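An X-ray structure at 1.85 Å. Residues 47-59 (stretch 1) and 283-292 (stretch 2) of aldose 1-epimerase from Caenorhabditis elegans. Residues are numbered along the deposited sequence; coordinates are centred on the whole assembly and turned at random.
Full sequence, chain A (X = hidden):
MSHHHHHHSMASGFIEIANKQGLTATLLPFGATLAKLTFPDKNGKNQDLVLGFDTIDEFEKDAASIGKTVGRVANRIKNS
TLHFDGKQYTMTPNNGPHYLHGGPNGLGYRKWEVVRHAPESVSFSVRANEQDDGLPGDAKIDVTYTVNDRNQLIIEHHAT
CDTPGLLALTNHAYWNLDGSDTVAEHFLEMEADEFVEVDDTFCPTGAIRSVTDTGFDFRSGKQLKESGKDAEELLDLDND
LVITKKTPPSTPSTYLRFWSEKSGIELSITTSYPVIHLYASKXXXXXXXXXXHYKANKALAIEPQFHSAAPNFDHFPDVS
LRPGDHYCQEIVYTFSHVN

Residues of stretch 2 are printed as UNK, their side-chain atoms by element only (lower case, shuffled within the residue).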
# COMPACT_ATOMS: atom_id res chain seq x y z
N GLN A 47 -1.64 -20.17 5.31
CA GLN A 47 -2.64 -19.13 5.46
C GLN A 47 -2.36 -18.02 4.46
O GLN A 47 -1.21 -17.60 4.30
CB GLN A 47 -2.61 -18.55 6.87
CG GLN A 47 -3.66 -17.49 7.10
CD GLN A 47 -5.06 -18.03 6.96
OE1 GLN A 47 -5.50 -18.86 7.76
NE2 GLN A 47 -5.78 -17.58 5.93
N ASP A 48 -3.41 -17.57 3.78
CA ASP A 48 -3.26 -16.50 2.80
C ASP A 48 -3.36 -15.25 3.66
O ASP A 48 -4.40 -15.00 4.28
CB ASP A 48 -4.40 -16.53 1.78
CG ASP A 48 -4.12 -15.68 0.55
OD1 ASP A 48 -3.54 -14.58 0.71
OD2 ASP A 48 -4.48 -16.11 -0.56
N LEU A 49 -2.29 -14.47 3.71
CA LEU A 49 -2.25 -13.26 4.52
C LEU A 49 -2.90 -12.00 3.93
O LEU A 49 -3.06 -11.02 4.65
CB LEU A 49 -0.80 -12.97 4.90
CG LEU A 49 -0.04 -14.15 5.50
CD1 LEU A 49 1.40 -13.75 5.77
CD2 LEU A 49 -0.72 -14.61 6.79
N VAL A 50 -3.27 -12.03 2.66
CA VAL A 50 -3.89 -10.85 2.05
C VAL A 50 -5.26 -11.15 1.44
O VAL A 50 -5.50 -12.24 0.93
CB VAL A 50 -3.00 -10.23 0.95
CG1 VAL A 50 -1.63 -9.90 1.52
CG2 VAL A 50 -2.87 -11.19 -0.23
N LEU A 51 -6.15 -10.16 1.50
CA LEU A 51 -7.49 -10.33 0.94
C LEU A 51 -7.35 -10.37 -0.57
O LEU A 51 -6.27 -10.15 -1.10
CB LEU A 51 -8.39 -9.17 1.36
CG LEU A 51 -8.54 -8.99 2.88
CD1 LEU A 51 -9.49 -7.84 3.17
CD2 LEU A 51 -9.06 -10.28 3.50
N GLY A 52 -8.45 -10.67 -1.26
CA GLY A 52 -8.40 -10.73 -2.70
C GLY A 52 -9.61 -11.39 -3.33
O GLY A 52 -10.70 -11.39 -2.76
N PHE A 53 -9.41 -11.95 -4.52
CA PHE A 53 -10.49 -12.61 -5.24
C PHE A 53 -9.97 -13.88 -5.90
O PHE A 53 -8.79 -13.97 -6.24
CB PHE A 53 -11.05 -11.66 -6.30
CG PHE A 53 -11.52 -10.35 -5.73
CD1 PHE A 53 -12.64 -10.29 -4.92
CD2 PHE A 53 -10.80 -9.18 -5.98
CE1 PHE A 53 -13.05 -9.08 -4.36
CE2 PHE A 53 -11.20 -7.97 -5.42
CZ PHE A 53 -12.33 -7.91 -4.61
N ASP A 54 -10.85 -14.85 -6.07
CA ASP A 54 -10.47 -16.12 -6.69
C ASP A 54 -10.31 -16.02 -8.21
O ASP A 54 -9.66 -16.86 -8.82
CB ASP A 54 -11.50 -17.20 -6.32
CG ASP A 54 -11.52 -17.50 -4.82
OD1 ASP A 54 -12.46 -18.18 -4.35
OD2 ASP A 54 -10.60 -17.07 -4.10
N THR A 55 -10.90 -14.99 -8.82
CA THR A 55 -10.79 -14.82 -10.27
C THR A 55 -10.16 -13.50 -10.68
O THR A 55 -10.20 -12.52 -9.94
CB THR A 55 -12.18 -14.91 -10.95
OG1 THR A 55 -12.92 -13.71 -10.69
CG2 THR A 55 -12.96 -16.10 -10.43
N ILE A 56 -9.59 -13.47 -11.89
CA ILE A 56 -8.95 -12.27 -12.41
C ILE A 56 -9.95 -11.15 -12.67
O ILE A 56 -9.71 -10.00 -12.31
CB ILE A 56 -8.23 -12.57 -13.74
CG1 ILE A 56 -7.05 -13.51 -13.49
CG2 ILE A 56 -7.76 -11.28 -14.39
CD1 ILE A 56 -6.28 -13.90 -14.75
N ASP A 57 -11.07 -11.48 -13.28
CA ASP A 57 -12.08 -10.48 -13.57
C ASP A 57 -12.56 -9.76 -12.31
O ASP A 57 -12.80 -8.55 -12.35
CB ASP A 57 -13.27 -11.12 -14.30
CG ASP A 57 -13.95 -10.15 -15.25
OD1 ASP A 57 -14.57 -9.18 -14.77
OD2 ASP A 57 -13.85 -10.36 -16.47
N GLU A 58 -12.69 -10.49 -11.21
CA GLU A 58 -13.14 -9.88 -9.96
C GLU A 58 -12.17 -8.79 -9.52
O GLU A 58 -12.56 -7.80 -8.90
CB GLU A 58 -13.26 -10.93 -8.85
CG GLU A 58 -14.33 -11.97 -9.08
CD GLU A 58 -14.35 -13.03 -8.00
OE1 GLU A 58 -14.83 -12.74 -6.89
OE2 GLU A 58 -13.88 -14.15 -8.27
N PHE A 59 -10.90 -9.00 -9.83
CA PHE A 59 -9.86 -8.03 -9.48
C PHE A 59 -10.01 -6.80 -10.36
O PHE A 59 -9.89 -5.67 -9.89
CB PHE A 59 -8.47 -8.64 -9.69
CG PHE A 59 -7.89 -9.26 -8.45
CD1 PHE A 59 -7.40 -8.46 -7.42
CD2 PHE A 59 -7.82 -10.64 -8.31
CE1 PHE A 59 -6.85 -9.02 -6.28
CE2 PHE A 59 -7.27 -11.22 -7.16
CZ PHE A 59 -6.79 -10.40 -6.15
N UNK A 283 -14.80 0.63 5.55
CA UNK A 283 -15.81 0.66 4.50
C UNK A 283 -15.77 -0.51 3.50
O UNK A 283 -16.29 -0.39 2.39
c UNK A 283 -17.30 4.70 5.87
c UNK A 283 -15.71 1.98 3.74
c UNK A 283 -14.91 5.02 5.88
c UNK A 283 -17.14 3.59 5.03
c UNK A 283 -15.88 3.19 4.61
c UNK A 283 -16.18 5.41 6.30
c UNK A 283 -14.77 3.92 5.04
N UNK A 284 -15.17 -1.62 3.90
CA UNK A 284 -15.09 -2.78 3.01
C UNK A 284 -16.38 -3.60 3.06
O UNK A 284 -17.04 -3.68 4.09
c UNK A 284 -13.65 -4.90 2.54
c UNK A 284 -13.90 -3.65 3.40
c UNK A 284 -13.39 -4.49 1.09
c UNK A 284 -12.45 -5.66 3.10
N UNK A 285 -16.72 -4.21 1.93
CA UNK A 285 -17.92 -5.04 1.82
C UNK A 285 -17.94 -5.63 0.41
O UNK A 285 -18.60 -5.11 -0.48
o UNK A 285 -21.32 -4.76 1.13
o UNK A 285 -20.63 -5.91 2.87
c UNK A 285 -20.47 -5.01 2.01
c UNK A 285 -19.18 -4.19 2.04
N UNK A 286 -17.20 -6.72 0.22
CA UNK A 286 -17.13 -7.37 -1.09
C UNK A 286 -16.96 -8.88 -0.95
O UNK A 286 -16.54 -9.38 0.10
c UNK A 286 -15.95 -6.81 -1.88
s UNK A 286 -15.79 -5.00 -1.82
N UNK A 287 -17.30 -9.61 -2.01
CA UNK A 287 -17.19 -11.07 -2.01
C UNK A 287 -15.76 -11.45 -2.41
O UNK A 287 -15.41 -11.40 -3.59
c UNK A 287 -18.18 -11.68 -3.00
c UNK A 287 -18.09 -13.20 -3.11
n UNK A 287 -20.81 -14.26 -2.45
c UNK A 287 -20.51 -13.58 -3.74
c UNK A 287 -19.05 -13.76 -4.15
N UNK A 288 -14.95 -11.82 -1.43
CA UNK A 288 -13.58 -12.20 -1.71
C UNK A 288 -13.30 -13.68 -1.88
O UNK A 288 -14.17 -14.45 -2.26
N UNK A 289 -12.05 -14.05 -1.59
CA UNK A 289 -11.59 -15.43 -1.69
C UNK A 289 -12.51 -16.41 -0.96
O UNK A 289 -13.14 -16.06 0.04
c UNK A 289 -9.17 -14.55 -1.66
n UNK A 289 -6.59 -13.77 -2.91
c UNK A 289 -6.82 -13.67 -1.44
c UNK A 289 -10.18 -15.56 -1.11
c UNK A 289 -7.83 -14.70 -0.95
N UNK A 290 -12.58 -17.64 -1.47
CA UNK A 290 -13.42 -18.68 -0.88
C UNK A 290 -14.89 -18.28 -0.91
O UNK A 290 -15.72 -18.92 -0.27
c UNK A 290 -11.25 -20.77 0.68
c UNK A 290 -13.00 -18.94 0.57
c UNK A 290 -11.40 -21.27 -0.74
c UNK A 290 -11.53 -19.28 0.79
n UNK A 290 -10.44 -20.61 -1.66
N UNK A 291 -15.20 -17.22 -1.66
CA UNK A 291 -16.58 -16.77 -1.74
C UNK A 291 -16.95 -16.06 -0.45
O UNK A 291 -18.12 -15.76 -0.19
N UNK A 292 -15.93 -15.79 0.37
CA UNK A 292 -16.10 -15.12 1.65
C UNK A 292 -16.64 -13.69 1.49
O UNK A 292 -16.37 -13.02 0.49
c UNK A 292 -13.51 -14.44 4.48
o UNK A 292 -13.39 -13.59 5.39
o UNK A 292 -12.57 -15.17 4.10
c UNK A 292 -14.77 -15.07 2.39
c UNK A 292 -14.87 -14.62 3.84
O HOH W 1 -6.59 -15.42 -5.30

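Position 283 carries seven side-chain carbons, one leading into a ring of six. The ring lies far from stretch 1 and touches none of it; a six-carbon ring with no oxygen identifies Phe-283.

Position 284 has four side-chain carbons, forked at the second, and its CA-to-CB bond points toward stretch 1. One branch end approaches CD1 of Leu-51. A fork one carbon beyond CB is that of Leu-284, whose CD2 lies 3.7 Å from Leu-51 CD1, an apolar contact between two buried side chains.

At position 285 two carbons are followed by a pair of oxygens on the second, a short carboxylate that stays out of reach of stretch 1. The oxygens and the carbon share the planar arrangement expected of Asp-285.

Position 286 shows one carbon and one sulfur. The CA-to-CB bond points toward stretch 1, and the CB sits 4.4 Å from CE1 of Phe-53, at the edge of its ring. Sulfur directly on CB makes this Cys-286.

Four carbons in a row ending in nitrogen occupy position 287. The chain starts sideways and its end leads away, so the backbone makes the closer approaches: the carbonyl O is 3.3 Å from Phe-53 CD1, near the plane of the ring. The unbranched chain with its terminal amine is Lys-287.

Position 288 has no side-chain atoms. Its CA lies 3.2 Å from Gly-52 O, and an ideal CB would come within 3.0 Å of that same oxygen, a clash. The residue is Gly-288.

Position 289 again has four carbons in a row and a terminal nitrogen, but here the chain runs along stretch 1, passing the carbonyl of Val-50 and ending near the carboxylate of Asp-48. This is Lys-289. Its CE is 3.1 Å from Val-50 O, and its NZ forms a long salt bridge of 3.9 Å with Asp-48 OD2.

The same composition, four carbons and a nitrogen, recurs at position 290, although this chain is folded rather than extended. Its CA-to-CB bond points away, while its end comes nearer to Asp-54. It is Lys-290, with NZ 4.1 Å from Asp-54 OD1, beyond salt-bridge range.

Position 291 lacks side-chain atoms and has a phi of 75°, which favours the residue found, Gly-291. Position 292 has three carbons, the third bearing two oxygens, and makes no contact with stretch 1; the longer carboxylate is Glu-292.

The contact centres on Lys-289, which has the largest covered area of either stretch. Its N gives a weak hydrogen bond to Gly-52 O (3.2 Å), while a water accepts weakly from its NZ and donates to Phe-53 O. Gly-52 leaves room for this chain, since an ideal CB there would lie 2.4 Å from Lys-289 NZ. Beside it, Lys-290 N donates to Asp-54 OD1 at 2.9 Å, so the carboxylate holds the turn through its backbone. Apolar contacts at Leu-51 and Phe-53 complete the interface.

Stretch 2, residues 283-292: FLDCKGKKGE
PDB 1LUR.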